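Local coordinates for putative transcriptional regulator (TetR/AcrR family) (Acinetobacter sp., PDB 3KNW), which probably binds DNA as a regulator of transcription of the TetR/AcrR family, with a helix-turn-helix domain at one end of an all-helical chain, at residues 17-22 and 49-54; 68-73 and 136-141; 88-93 and 144-149; 92-97 and 168-173. All blocks are in the same frame, centred on the assembly; numbering follows the deposited sequence.

Interaction 1 (17-22 and 49-54); sequences QHILDS and GSFYHY
I19, on helix 13-30, reaches across to F51 and Y54 of helix 48-54 and is the one residue of 17-22 that makes this contact. The two segments come nearest at I19 and F51, whose CA atoms are 7.8 Å apart. I19 CB points at the opposite helix but stands back from it, and the work is done by the two branches. CG2, set opposite the backbone N, comes to the rim of the F51 phenyl ring close to the ring plane, 4.0 Å from F51 CD1 and 4.2 Å from F51 CE1. The other branch leaves beside the backbone N (chi1 -62°) and runs out through CG1 in an extended line. Its tip, I19 CD1, approaches the Y54 ring obliquely, 4.3 Å from Y54 CD1. The isoleucine thus spans two aromatic side chains of the second helix, and no hydrogen bond crosses between the segments. F51 swings its ring away from its own backbone N (chi1 167°), where F61 meets it edge-to-face and L37 and L41 also pack on it. Polar bonds lie around this apolar centre: H18 O accepts from both S22 N and S22 OG, the latter from above the carbonyl plane, H18 NE2 bonds to S44 O, and S50 OG pairs with K15 NZ. Helix 48-54 lies in the predicted DNA-binding motif, and its packing through F51 and Y54 against helix 13-30 is that of the three-helix, helix-turn-helix domain of TetR-type regulators.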
loop_
_atom_site.group_PDB
_atom_site.type_symbol
_atom_site.label_atom_id
_atom_site.label_comp_id
_atom_site.label_asym_id
_atom_site.label_seq_id
_atom_site.Cartn_x
_atom_site.Cartn_y
_atom_site.Cartn_z
ATOM N N GLN A 17 -9.464 15.972 22.326
ATOM C CA GLN A 17 -8.535 14.858 22.039
ATOM C C GLN A 17 -9.249 13.546 22.028
ATOM O O GLN A 17 -8.949 12.667 21.209
ATOM C CB GLN A 17 -7.421 14.728 23.090
ATOM C CG GLN A 17 -6.475 15.942 23.263
ATOM C CD GLN A 17 -5.812 16.379 21.975
ATOM O OE1 GLN A 17 -5.626 15.574 21.045
ATOM N NE2 GLN A 17 -5.471 17.669 21.900
ATOM N N HIS A 18 -10.183 13.391 22.960
ATOM C CA HIS A 18 -10.992 12.176 22.979
ATOM C C HIS A 18 -11.713 11.986 21.659
ATOM O O HIS A 18 -11.701 10.895 21.096
ATOM C CB HIS A 18 -12.025 12.169 24.102
ATOM C CG HIS A 18 -12.874 10.938 24.094
ATOM N ND1 HIS A 18 -12.424 9.729 24.578
ATOM C CD2 HIS A 18 -14.117 10.712 23.602
ATOM C CE1 HIS A 18 -13.365 8.817 24.407
ATOM N NE2 HIS A 18 -14.400 9.386 23.812
ATOM N N ILE A 19 -12.332 13.056 21.182
ATOM C CA ILE A 19 -13.087 12.996 19.940
ATOM C C ILE A 19 -12.184 12.599 18.772
ATOM O O ILE A 19 -12.529 11.721 17.999
ATOM C CB ILE A 19 -13.811 14.307 19.655
ATOM C CG1 ILE A 19 -14.835 14.613 20.771
ATOM C CG2 ILE A 19 -14.556 14.236 18.337
ATOM C CD1 ILE A 19 -15.314 15.969 20.739
ATOM N N LEU A 20 -11.037 13.238 18.645
ATOM C CA LEU A 20 -10.089 12.902 17.589
ATOM C C LEU A 20 -9.684 11.451 17.701
ATOM O O LEU A 20 -9.689 10.739 16.706
ATOM C CB LEU A 20 -8.859 13.796 17.646
ATOM C CG LEU A 20 -9.214 15.197 17.180
ATOM C CD1 LEU A 20 -8.243 16.173 17.784
ATOM C CD2 LEU A 20 -9.225 15.312 15.652
ATOM N N ASP A 21 -9.357 10.995 18.913
ATOM C CA ASP A 21 -8.953 9.608 19.112
ATOM C C ASP A 21 -10.075 8.602 18.826
ATOM O O ASP A 21 -9.820 7.576 18.186
ATOM C CB ASP A 21 -8.318 9.427 20.495
ATOM C CG ASP A 21 -6.981 10.214 20.629
ATOM O OD1 ASP A 21 -6.312 10.458 19.563
ATOM O OD2 ASP A 21 -6.608 10.592 21.780
ATOM N N SER A 22 -11.298 8.893 19.256
ATOM C CA SER A 22 -12.474 8.165 18.760
ATOM C C SER A 22 -12.488 8.110 17.227
ATOM O O SER A 22 -12.545 7.022 16.641
ATOM C CB SER A 22 -13.773 8.824 19.210
ATOM O OG SER A 22 -13.928 8.738 20.608
ATOM N N GLY A 49 -24.359 18.423 19.174
ATOM C CA GLY A 49 -24.232 19.833 19.489
ATOM C C GLY A 49 -22.856 20.140 20.032
ATOM O O GLY A 49 -22.247 21.155 19.690
ATOM N N SER A 50 -22.379 19.237 20.878
ATOM C CA SER A 50 -21.047 19.287 21.463
ATOM C C SER A 50 -19.912 19.230 20.425
ATOM O O SER A 50 -19.048 20.110 20.364
ATOM C CB SER A 50 -20.923 18.093 22.423
ATOM O OG SER A 50 -19.670 18.031 23.078
ATOM N N PHE A 51 -19.934 18.176 19.617
ATOM C CA PHE A 51 -18.965 17.954 18.547
ATOM C C PHE A 51 -18.847 19.188 17.675
ATOM O O PHE A 51 -17.768 19.566 17.222
ATOM C CB PHE A 51 -19.411 16.735 17.717
ATOM C CG PHE A 51 -18.691 16.583 16.449
ATOM C CD1 PHE A 51 -17.628 15.725 16.346
ATOM C CD2 PHE A 51 -19.059 17.314 15.342
ATOM C CE1 PHE A 51 -16.946 15.582 15.169
ATOM C CE2 PHE A 51 -18.372 17.177 14.155
ATOM C CZ PHE A 51 -17.321 16.322 14.064
ATOM N N TYR A 52 -19.969 19.824 17.433
ATOM C CA TYR A 52 -19.939 20.986 16.601
ATOM C C TYR A 52 -19.366 22.212 17.315
ATOM O O TYR A 52 -18.960 23.143 16.641
ATOM C CB TYR A 52 -21.304 21.265 15.998
ATOM C CG TYR A 52 -21.608 20.481 14.744
ATOM C CD1 TYR A 52 -22.786 19.747 14.627
ATOM C CD2 TYR A 52 -20.728 20.490 13.665
ATOM C CE1 TYR A 52 -23.089 19.058 13.483
ATOM C CE2 TYR A 52 -21.009 19.778 12.502
ATOM C CZ TYR A 52 -22.186 19.062 12.424
ATOM O OH TYR A 52 -22.485 18.374 11.272
ATOM N N HIS A 53 -19.282 22.227 18.646
ATOM C CA HIS A 53 -18.499 23.290 19.287
ATOM C C HIS A 53 -17.001 23.206 18.982
ATOM O O HIS A 53 -16.326 24.216 18.857
ATOM C CB HIS A 53 -18.766 23.333 20.785
ATOM C CG HIS A 53 -20.069 23.988 21.125
ATOM N ND1 HIS A 53 -20.624 24.980 20.341
ATOM C CD2 HIS A 53 -20.934 23.787 22.148
ATOM C CE1 HIS A 53 -21.773 25.366 20.871
ATOM N NE2 HIS A 53 -21.984 24.658 21.968
ATOM N N TYR A 54 -16.514 21.985 18.817
ATOM C CA TYR A 54 -15.102 21.696 18.552
ATOM C C TYR A 54 -14.728 21.748 17.080
ATOM O O TYR A 54 -13.678 22.270 16.721
ATOM C CB TYR A 54 -14.753 20.314 19.118
ATOM C CG TYR A 54 -14.739 20.334 20.627
ATOM C CD1 TYR A 54 -15.920 20.168 21.367
ATOM C CD2 TYR A 54 -13.562 20.595 21.320
ATOM C CE1 TYR A 54 -15.913 20.240 22.760
ATOM C CE2 TYR A 54 -13.546 20.661 22.700
ATOM C CZ TYR A 54 -14.719 20.481 23.424
ATOM O OH TYR A 54 -14.674 20.542 24.811
#

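Interaction 2 (68-73 and 136-141); sequences HYISDY and VKRLIA
The backbones bearing I70 and Y73 and those bearing R138 and L139 run in the same general sense but stay well apart, with I70 CA 9.0 Å from V136 CA and Y73 CA 9.4 Å from L139 CA. In the all-helical TetR fold, helix 58-81 leads from the DNA-binding domain into the C-terminal domain, and here it lies beside helix 126-153, bridged by side chains alone. Two pairs do so. On the outer one, R138 extends from its helix and bends at chi3 (-75°), which brings the guanidinium over to I70. R138 NH1 stands 3.3 Å from I70 CG2, the methyl lying oblique to the guanidinium plane, and the two side chains cross at about a right angle; this is a van der Waals touch of a methyl group with a charged group, and R138 also rests against Q74. The second pair is apolar. L139 carries CG opposite its backbone N (chi1 178°) and offers both methyls to Y73: L139 CD1 lies 4.0 Å from Y73 CE2, oblique to the ring, while L139 also leans on L77 and on Y170 of helix 162-183. Helix 126-153 also meets the second subunit, where K137 forms a cation-pi contact with Y183 of that subunit and V136 and I140 pack on the same residue. At the end of the Y73 side chain, the hydroxyl is hydrogen-bonded to Y94 OH of helix 87-100, and L139 CD2 sits 4.0 Å from Y73 OH.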
loop_
_atom_site.group_PDB
_atom_site.type_symbol
_atom_site.label_atom_id
_atom_site.label_comp_id
_atom_site.label_asym_id
_atom_site.label_seq_id
_atom_site.Cartn_x
_atom_site.Cartn_y
_atom_site.Cartn_z
ATOM N N HIS A 68 -3.297 16.040 13.859
ATOM C CA HIS A 68 -3.040 15.537 15.206
ATOM C C HIS A 68 -2.277 14.244 15.136
ATOM O O HIS A 68 -1.400 13.996 15.964
ATOM C CB HIS A 68 -4.337 15.325 16.006
ATOM C CG HIS A 68 -4.112 14.695 17.346
ATOM N ND1 HIS A 68 -3.363 15.300 18.334
ATOM C CD2 HIS A 68 -4.490 13.491 17.844
ATOM C CE1 HIS A 68 -3.311 14.507 19.393
ATOM N NE2 HIS A 68 -3.997 13.410 19.126
ATOM N N TYR A 69 -2.608 13.435 14.144
ATOM C CA TYR A 69 -1.858 12.219 13.877
ATOM C C TYR A 69 -0.377 12.510 13.553
ATOM O O TYR A 69 0.516 11.918 14.138
ATOM C CB TYR A 69 -2.516 11.416 12.740
ATOM C CG TYR A 69 -1.737 10.169 12.379
ATOM C CD1 TYR A 69 -1.699 9.076 13.241
ATOM C CD2 TYR A 69 -1.023 10.093 11.193
ATOM C CE1 TYR A 69 -0.961 7.937 12.941
ATOM C CE2 TYR A 69 -0.295 8.952 10.862
ATOM C CZ TYR A 69 -0.261 7.878 11.746
ATOM O OH TYR A 69 0.467 6.753 11.434
ATOM N N ILE A 70 -0.133 13.437 12.635
ATOM C CA ILE A 70 1.207 13.768 12.195
ATOM C C ILE A 70 1.974 14.360 13.378
ATOM O O ILE A 70 3.130 14.014 13.587
ATOM C CB ILE A 70 1.177 14.788 11.022
ATOM C CG1 ILE A 70 0.633 14.137 9.751
ATOM C CG2 ILE A 70 2.575 15.331 10.731
ATOM C CD1 ILE A 70 -0.079 15.109 8.807
ATOM N N SER A 71 1.308 15.219 14.160
ATOM C CA SER A 71 1.957 15.955 15.273
ATOM C C SER A 71 2.474 15.044 16.379
ATOM O O SER A 71 3.574 15.248 16.918
ATOM C CB SER A 71 1.017 17.021 15.874
ATOM O OG SER A 71 1.299 17.237 17.254
ATOM N N ASP A 72 1.645 14.070 16.733
ATOM C CA ASP A 72 2.028 13.018 17.646
ATOM C C ASP A 72 3.116 12.106 17.037
ATOM O O ASP A 72 4.070 11.735 17.748
ATOM C CB ASP A 72 0.795 12.192 18.041
ATOM C CG ASP A 72 -0.113 12.904 19.056
ATOM O OD1 ASP A 72 0.213 14.058 19.489
ATOM O OD2 ASP A 72 -1.149 12.285 19.432
ATOM N N TYR A 73 2.993 11.749 15.750
ATOM C CA TYR A 73 4.002 10.914 15.082
ATOM C C TYR A 73 5.391 11.531 15.253
ATOM O O TYR A 73 6.332 10.851 15.680
ATOM C CB TYR A 73 3.719 10.785 13.595
ATOM C CG TYR A 73 4.321 9.573 12.943
ATOM C CD1 TYR A 73 3.529 8.481 12.582
ATOM C CD2 TYR A 73 5.661 9.503 12.665
ATOM C CE1 TYR A 73 4.076 7.340 11.971
ATOM C CE2 TYR A 73 6.208 8.360 12.060
ATOM C CZ TYR A 73 5.409 7.290 11.716
ATOM O OH TYR A 73 5.957 6.194 11.113
ATOM N N VAL A 136 4.043 12.680 4.729
ATOM C CA VAL A 136 4.822 11.564 4.241
ATOM C C VAL A 136 6.120 12.102 3.686
ATOM O O VAL A 136 7.170 11.503 3.912
ATOM C CB VAL A 136 4.080 10.752 3.167
ATOM C CG1 VAL A 136 4.986 9.786 2.567
ATOM C CG2 VAL A 136 2.922 10.051 3.762
ATOM N N LYS A 137 6.066 13.210 2.965
ATOM C CA LYS A 137 7.326 13.824 2.467
ATOM C C LYS A 137 8.290 14.205 3.612
ATOM O O LYS A 137 9.490 14.072 3.496
ATOM C CB LYS A 137 7.055 15.073 1.635
ATOM C CG LYS A 137 6.356 14.872 0.317
ATOM C CD LYS A 137 7.225 14.232 -0.746
ATOM C CE LYS A 137 6.850 14.778 -2.171
ATOM N NZ LYS A 137 5.334 15.031 -2.375
ATOM N N ARG A 138 7.761 14.673 4.724
ATOM C CA ARG A 138 8.621 14.983 5.839
ATOM C C ARG A 138 9.288 13.759 6.492
ATOM O O ARG A 138 10.468 13.816 6.866
ATOM C CB ARG A 138 7.855 15.768 6.874
ATOM C CG ARG A 138 7.886 17.258 6.623
ATOM C CD ARG A 138 7.491 17.957 7.896
ATOM N NE ARG A 138 6.060 17.899 8.190
ATOM C CZ ARG A 138 5.543 17.951 9.430
ATOM N NH1 ARG A 138 4.219 17.930 9.601
ATOM N NH2 ARG A 138 6.336 17.994 10.518
ATOM N N LEU A 139 8.529 12.672 6.627
ATOM C CA LEU A 139 9.040 11.447 7.173
ATOM C C LEU A 139 10.141 10.903 6.303
ATOM O O LEU A 139 11.215 10.599 6.776
ATOM C CB LEU A 139 7.919 10.461 7.373
ATOM C CG LEU A 139 8.360 9.112 7.907
ATOM C CD1 LEU A 139 8.983 9.244 9.281
ATOM C CD2 LEU A 139 7.196 8.148 7.907
ATOM N N ILE A 140 9.973 10.878 5.013
ATOM C CA ILE A 140 11.052 10.342 4.171
ATOM C C ILE A 140 12.323 11.202 4.374
ATOM O O ILE A 140 13.428 10.699 4.403
ATOM C CB ILE A 140 10.610 10.273 2.694
ATOM C CG1 ILE A 140 9.503 9.193 2.539
ATOM C CG2 ILE A 140 11.768 9.982 1.792
ATOM C CD1 ILE A 140 8.857 9.131 1.086
ATOM N N ALA A 141 12.140 12.493 4.555
ATOM C CA ALA A 141 13.237 13.434 4.676
ATOM C C ALA A 141 13.949 13.304 6.042
ATOM O O ALA A 141 15.150 13.364 6.100
ATOM C CB ALA A 141 12.727 14.908 4.423
#

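Interaction 3 (88-93 and 144-149); sequences RDKLMN and ADLIRI
Largely buried packing joins K90 and L91 of helix 87-100 to L146 and I147 of helix 126-153, two helices that run roughly antiparallel, with K90 at its partly exposed edge. Their axes approach to 9.5 Å with 145° between their directions, and the closest CA pair is L91 and L146, 7.3 Å apart. L146 buries the most surface against the other helix. Its CG lies opposite the backbone N (chi1 -163°), which drives both methyls at the other helix: L146 CD1 comes 4.0 Å from K90 CD, where the lysine's aliphatic chain crosses it at about a right angle, and L146 CD2 lies 4.2 Å from L91 CB. Both helices belong to the C-terminal domain of the TetR fold, and the core extends from here to its neighbours, with W81 of helix 58-81 against L146, and L165 and A166 of helix 162-183 against I147. Less of I147 is buried by the contact, yet its CG1 branch makes the closest approach, 3.7 Å from L91 CD2, the two side chains meeting at a slant. W81 also gives a weak hydrogen bond to K90 O, and R88, whose side chain starts out away from helix 126-153, forms a salt bridge through NH1 with D201 OD2.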
loop_
_atom_site.group_PDB
_atom_site.type_symbol
_atom_site.label_atom_id
_atom_site.label_comp_id
_atom_site.label_asym_id
_atom_site.label_seq_id
_atom_site.Cartn_x
_atom_site.Cartn_y
_atom_site.Cartn_z
ATOM N N ARG A 88 22.282 4.255 12.561
ATOM C CA ARG A 88 21.828 2.977 12.084
ATOM C C ARG A 88 20.840 2.300 13.025
ATOM O O ARG A 88 19.752 1.841 12.601
ATOM C CB ARG A 88 23.001 2.068 11.872
ATOM C CG ARG A 88 22.569 0.646 11.667
ATOM C CD ARG A 88 23.679 -0.100 11.014
ATOM N NE ARG A 88 23.263 -1.439 10.661
ATOM C CZ ARG A 88 23.741 -2.113 9.626
ATOM N NH1 ARG A 88 24.661 -1.569 8.835
ATOM N NH2 ARG A 88 23.288 -3.335 9.373
ATOM N N ASP A 89 21.207 2.238 14.293
ATOM C CA ASP A 89 20.360 1.628 15.287
ATOM C C ASP A 89 19.139 2.475 15.479
ATOM O O ASP A 89 18.082 1.943 15.776
ATOM C CB ASP A 89 21.127 1.362 16.629
ATOM C CG ASP A 89 22.198 0.254 16.486
ATOM O OD1 ASP A 89 22.441 -0.241 15.346
ATOM O OD2 ASP A 89 22.823 -0.113 17.490
ATOM N N LYS A 90 19.240 3.782 15.324
ATOM C CA LYS A 90 18.025 4.582 15.484
ATOM C C LYS A 90 16.993 4.222 14.412
ATOM O O LYS A 90 15.771 4.220 14.660
ATOM C CB LYS A 90 18.349 6.065 15.400
ATOM C CG LYS A 90 18.744 6.723 16.745
ATOM C CD LYS A 90 19.067 8.172 16.526
ATOM C CE LYS A 90 20.195 8.691 17.475
ATOM N NZ LYS A 90 20.910 9.834 16.850
ATOM N N LEU A 91 17.516 3.918 13.218
ATOM C CA LEU A 91 16.721 3.653 12.032
ATOM C C LEU A 91 16.166 2.230 12.104
ATOM O O LEU A 91 15.044 1.972 11.685
ATOM C CB LEU A 91 17.574 3.834 10.763
ATOM C CG LEU A 91 16.829 3.577 9.449
ATOM C CD1 LEU A 91 15.525 4.259 9.420
ATOM C CD2 LEU A 91 17.622 4.032 8.316
HETATM N N MSE A 92 16.933 1.314 12.664
HETATM C CA MSE A 92 16.450 -0.076 12.817
HETATM C C MSE A 92 15.434 -0.115 13.922
HETATM O O MSE A 92 14.470 -0.820 13.851
HETATM C CB MSE A 92 17.588 -1.052 13.087
HETATM C CG MSE A 92 18.507 -1.283 11.894
HETATM SE SE MSE A 92 17.618 -1.809 10.267
HETATM C CE MSE A 92 16.612 -3.357 10.934
ATOM N N ASN A 93 15.609 0.715 14.913
ATOM C CA ASN A 93 14.603 0.870 15.942
ATOM C C ASN A 93 13.211 1.251 15.441
ATOM O O ASN A 93 12.241 0.534 15.669
ATOM C CB ASN A 93 15.057 1.986 16.851
ATOM C CG ASN A 93 15.320 1.545 18.163
ATOM O OD1 ASN A 93 16.478 1.286 18.532
ATOM N ND2 ASN A 93 14.255 1.473 18.955
ATOM N N ALA A 144 15.981 10.433 5.663
ATOM C CA ALA A 144 17.089 10.860 4.814
ATOM C C ALA A 144 18.167 11.475 5.681
ATOM O O ALA A 144 19.297 11.089 5.566
ATOM C CB ALA A 144 16.608 11.854 3.731
ATOM N N ASP A 145 17.782 12.437 6.532
ATOM C CA ASP A 145 18.690 13.143 7.438
ATOM C C ASP A 145 19.466 12.085 8.259
ATOM O O ASP A 145 20.699 12.139 8.381
ATOM C CB ASP A 145 17.905 14.086 8.384
ATOM C CG ASP A 145 17.227 15.284 7.634
ATOM O OD1 ASP A 145 17.737 15.647 6.528
ATOM O OD2 ASP A 145 16.204 15.872 8.120
ATOM N N LEU A 146 18.736 11.084 8.745
ATOM C CA LEU A 146 19.284 10.046 9.601
ATOM C C LEU A 146 20.194 9.094 8.786
ATOM O O LEU A 146 21.261 8.722 9.220
ATOM C CB LEU A 146 18.103 9.355 10.289
ATOM C CG LEU A 146 18.299 8.495 11.501
ATOM C CD1 LEU A 146 18.974 9.274 12.682
ATOM C CD2 LEU A 146 16.993 7.896 11.868
ATOM N N ILE A 147 19.847 8.757 7.556
ATOM C CA ILE A 147 20.776 7.924 6.793
ATOM C C ILE A 147 22.093 8.684 6.562
ATOM O O ILE A 147 23.186 8.087 6.459
ATOM C CB ILE A 147 20.145 7.412 5.506
ATOM C CG1 ILE A 147 19.018 6.425 5.850
ATOM C CG2 ILE A 147 21.164 6.701 4.621
ATOM C CD1 ILE A 147 18.015 6.174 4.721
ATOM N N ARG A 148 22.008 10.019 6.450
ATOM C CA ARG A 148 23.196 10.782 6.084
ATOM C C ARG A 148 24.097 10.876 7.330
ATOM O O ARG A 148 25.267 10.521 7.254
ATOM C CB ARG A 148 22.860 12.127 5.438
ATOM C CG ARG A 148 23.563 13.311 6.042
ATOM C CD ARG A 148 24.152 14.219 5.050
ATOM N NE ARG A 148 23.172 15.154 4.521
ATOM C CZ ARG A 148 23.481 16.363 4.020
ATOM N NH1 ARG A 148 24.738 16.786 3.997
ATOM N NH2 ARG A 148 22.529 17.156 3.532
ATOM N N ILE A 149 23.531 11.277 8.470
ATOM C CA ILE A 149 24.231 11.180 9.741
ATOM C C ILE A 149 24.888 9.801 9.892
ATOM O O ILE A 149 26.038 9.722 10.257
ATOM C CB ILE A 149 23.348 11.528 10.955
ATOM C CG1 ILE A 149 22.945 13.016 10.950
ATOM C CG2 ILE A 149 24.102 11.292 12.250
ATOM C CD1 ILE A 149 21.673 13.334 11.801
#

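Interaction 4 (92-97 and 168-173); sequences MNYLQC and VIYQMY
L95 drives into helix 162-183 and makes the dense part of the contact, over the ring of Y173 and beside I169. L95 CD2 sits above the Y173 ring face, a CH-pi contact 4.2 Å from the centroid and only 7° off the ring normal. L95 CD1 lies 3.6 Å from Y173 OH and 4.1 Å from I169 CG2. The leucine's first bond is set with CG opposite the carbonyl carbon (chi1 -62°), beside the backbone N, and the extended side chain crosses the tyrosine at about a right angle. The rest is looser. Y94 OH comes to the edge of the Y170 ring, near its plane, at 4.4 Å from Y170 CE1, and the helices themselves stand wide, with axes 12.3 Å apart and almost parallel at 15°. Beyond L95, helix 87-100 turns Q96 and C97 to solvent, whereas helix 162-183 carries Q171 and M172 to the second subunit. No hydrogen bond joins the segments, but two tyrosine hydroxyls sit within this apolar contact: Y94 OH bonds to Y73 OH of helix 58-81 and to W98 NE1 of its own helix, and Y173 OH to T196 OG1 of helix 187-200. These bonds satisfy the buried hydroxyls and are likely to hold the rings in place.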
loop_
_atom_site.group_PDB
_atom_site.type_symbol
_atom_site.label_atom_id
_atom_site.label_comp_id
_atom_site.label_asym_id
_atom_site.label_seq_id
_atom_site.Cartn_x
_atom_site.Cartn_y
_atom_site.Cartn_z
HETATM N N MSE A 92 16.933 1.314 12.664
HETATM C CA MSE A 92 16.450 -0.076 12.817
HETATM C C MSE A 92 15.434 -0.115 13.922
HETATM O O MSE A 92 14.470 -0.820 13.851
HETATM C CB MSE A 92 17.588 -1.052 13.087
HETATM C CG MSE A 92 18.507 -1.283 11.894
HETATM SE SE MSE A 92 17.618 -1.809 10.267
HETATM C CE MSE A 92 16.612 -3.357 10.934
ATOM N N ASN A 93 15.609 0.715 14.913
ATOM C CA ASN A 93 14.603 0.870 15.942
ATOM C C ASN A 93 13.211 1.251 15.441
ATOM O O ASN A 93 12.241 0.534 15.669
ATOM C CB ASN A 93 15.057 1.986 16.851
ATOM C CG ASN A 93 15.320 1.545 18.163
ATOM O OD1 ASN A 93 16.478 1.286 18.532
ATOM N ND2 ASN A 93 14.255 1.473 18.955
ATOM N N TYR A 94 13.141 2.423 14.817
ATOM C CA TYR A 94 11.943 2.911 14.145
ATOM C C TYR A 94 11.258 1.844 13.297
ATOM O O TYR A 94 10.078 1.592 13.446
ATOM C CB TYR A 94 12.288 4.072 13.218
ATOM C CG TYR A 94 11.173 4.458 12.291
ATOM C CD1 TYR A 94 10.024 5.049 12.771
ATOM C CD2 TYR A 94 11.264 4.217 10.918
ATOM C CE1 TYR A 94 9.005 5.396 11.919
ATOM C CE2 TYR A 94 10.243 4.560 10.060
ATOM C CZ TYR A 94 9.110 5.163 10.576
ATOM O OH TYR A 94 8.077 5.517 9.730
ATOM N N LEU A 95 12.011 1.238 12.415
ATOM C CA LEU A 95 11.476 0.243 11.532
ATOM C C LEU A 95 10.942 -0.957 12.305
ATOM O O LEU A 95 9.918 -1.578 11.928
ATOM C CB LEU A 95 12.588 -0.235 10.557
ATOM C CG LEU A 95 13.149 0.848 9.633
ATOM C CD1 LEU A 95 14.253 0.264 8.646
ATOM C CD2 LEU A 95 12.038 1.589 8.865
ATOM N N GLN A 96 11.675 -1.320 13.362
ATOM C CA GLN A 96 11.318 -2.479 14.138
ATOM C C GLN A 96 9.981 -2.228 14.818
ATOM O O GLN A 96 9.182 -3.162 14.952
ATOM C CB GLN A 96 12.450 -2.917 15.118
ATOM C CG GLN A 96 12.976 -4.338 14.763
ATOM C CD GLN A 96 14.493 -4.580 14.960
ATOM O OE1 GLN A 96 15.270 -3.668 15.289
ATOM N NE2 GLN A 96 14.907 -5.844 14.769
ATOM N N CYS A 97 9.759 -0.960 15.197
ATOM C CA CYS A 97 8.494 -0.455 15.696
ATOM C C CYS A 97 7.381 -0.513 14.632
ATOM O O CYS A 97 6.237 -0.859 14.970
ATOM C CB CYS A 97 8.649 0.996 16.242
ATOM S SG CYS A 97 8.835 1.073 17.999
ATOM N N VAL A 168 13.547 3.994 -1.031
ATOM C CA VAL A 168 13.556 2.617 -1.176
ATOM C C VAL A 168 13.057 1.948 0.096
ATOM O O VAL A 168 12.126 1.126 0.084
ATOM C CB VAL A 168 14.949 2.121 -1.411
ATOM C CG1 VAL A 168 14.908 0.580 -1.243
ATOM C CG2 VAL A 168 15.408 2.569 -2.773
ATOM N N ILE A 169 13.673 2.310 1.204
ATOM C CA ILE A 169 13.286 1.700 2.461
ATOM C C ILE A 169 11.803 1.984 2.761
ATOM O O ILE A 169 10.996 1.035 3.016
ATOM C CB ILE A 169 14.172 2.170 3.596
ATOM C CG1 ILE A 169 15.551 1.590 3.452
ATOM C CG2 ILE A 169 13.605 1.775 4.929
ATOM C CD1 ILE A 169 16.525 2.215 4.420
ATOM N N TYR A 170 11.407 3.247 2.646
ATOM C CA TYR A 170 10.034 3.558 2.974
ATOM C C TYR A 170 9.015 2.890 2.006
ATOM O O TYR A 170 7.966 2.429 2.424
ATOM C CB TYR A 170 9.819 5.056 3.090
ATOM C CG TYR A 170 8.469 5.411 3.633
ATOM C CD1 TYR A 170 8.229 5.454 4.988
ATOM C CD2 TYR A 170 7.436 5.740 2.797
ATOM C CE1 TYR A 170 6.972 5.824 5.500
ATOM C CE2 TYR A 170 6.179 6.106 3.311
ATOM C CZ TYR A 170 5.976 6.171 4.656
ATOM O OH TYR A 170 4.737 6.515 5.145
ATOM N N GLN A 171 9.358 2.791 0.740
ATOM C CA GLN A 171 8.475 2.161 -0.210
ATOM C C GLN A 171 8.335 0.690 0.082
ATOM O O GLN A 171 7.242 0.202 0.066
ATOM C CB GLN A 171 8.990 2.338 -1.615
ATOM C CG GLN A 171 8.676 3.709 -2.165
ATOM C CD GLN A 171 9.351 4.003 -3.469
ATOM O OE1 GLN A 171 9.393 5.128 -3.903
ATOM N NE2 GLN A 171 9.877 3.002 -4.088
HETATM N N MSE A 172 9.430 -0.003 0.364
HETATM C CA MSE A 172 9.425 -1.434 0.686
HETATM C C MSE A 172 8.677 -1.723 1.920
HETATM O O MSE A 172 7.933 -2.702 1.957
HETATM C CB MSE A 172 10.834 -1.976 0.811
HETATM C CG MSE A 172 10.952 -3.445 1.310
HETATM SE SE MSE A 172 12.850 -3.871 1.377
HETATM C CE MSE A 172 13.311 -3.049 3.011
ATOM N N TYR A 173 8.755 -0.857 2.937
ATOM C CA TYR A 173 7.939 -1.121 4.134
ATOM C C TYR A 173 6.469 -0.938 3.918
ATOM O O TYR A 173 5.685 -1.756 4.374
ATOM C CB TYR A 173 8.415 -0.334 5.349
ATOM C CG TYR A 173 9.580 -1.030 6.000
ATOM C CD1 TYR A 173 10.848 -1.058 5.395
ATOM C CD2 TYR A 173 9.437 -1.699 7.197
ATOM C CE1 TYR A 173 11.935 -1.662 5.997
ATOM C CE2 TYR A 173 10.558 -2.324 7.797
ATOM C CZ TYR A 173 11.773 -2.316 7.175
ATOM O OH TYR A 173 12.845 -2.966 7.775
#

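Overall arrangement
Interaction 1 belongs to the helix-turn-helix domain, about 18 Å or more (nearest atoms) from interactions 3 and 4, which lie across the chain's centre in the C-terminal domain. Interaction 2 stands between: H68 touches Q17 and D21 of interaction 1, and a pair of tyrosine hydroxyls ties it to interaction 4. Interactions 1, 3 and 4 are buried and apolar, while interaction 2 is at the surface and brings an arginine beside a methyl. Interactions 2 and 3 both use helix 126-153. Interactions 3 and 4 share helix 87-100, and they also touch where I147 CD1 of helix 126-153 meets I169 CD1 of helix 162-183. Interactions 2 and 4 reach the second subunit.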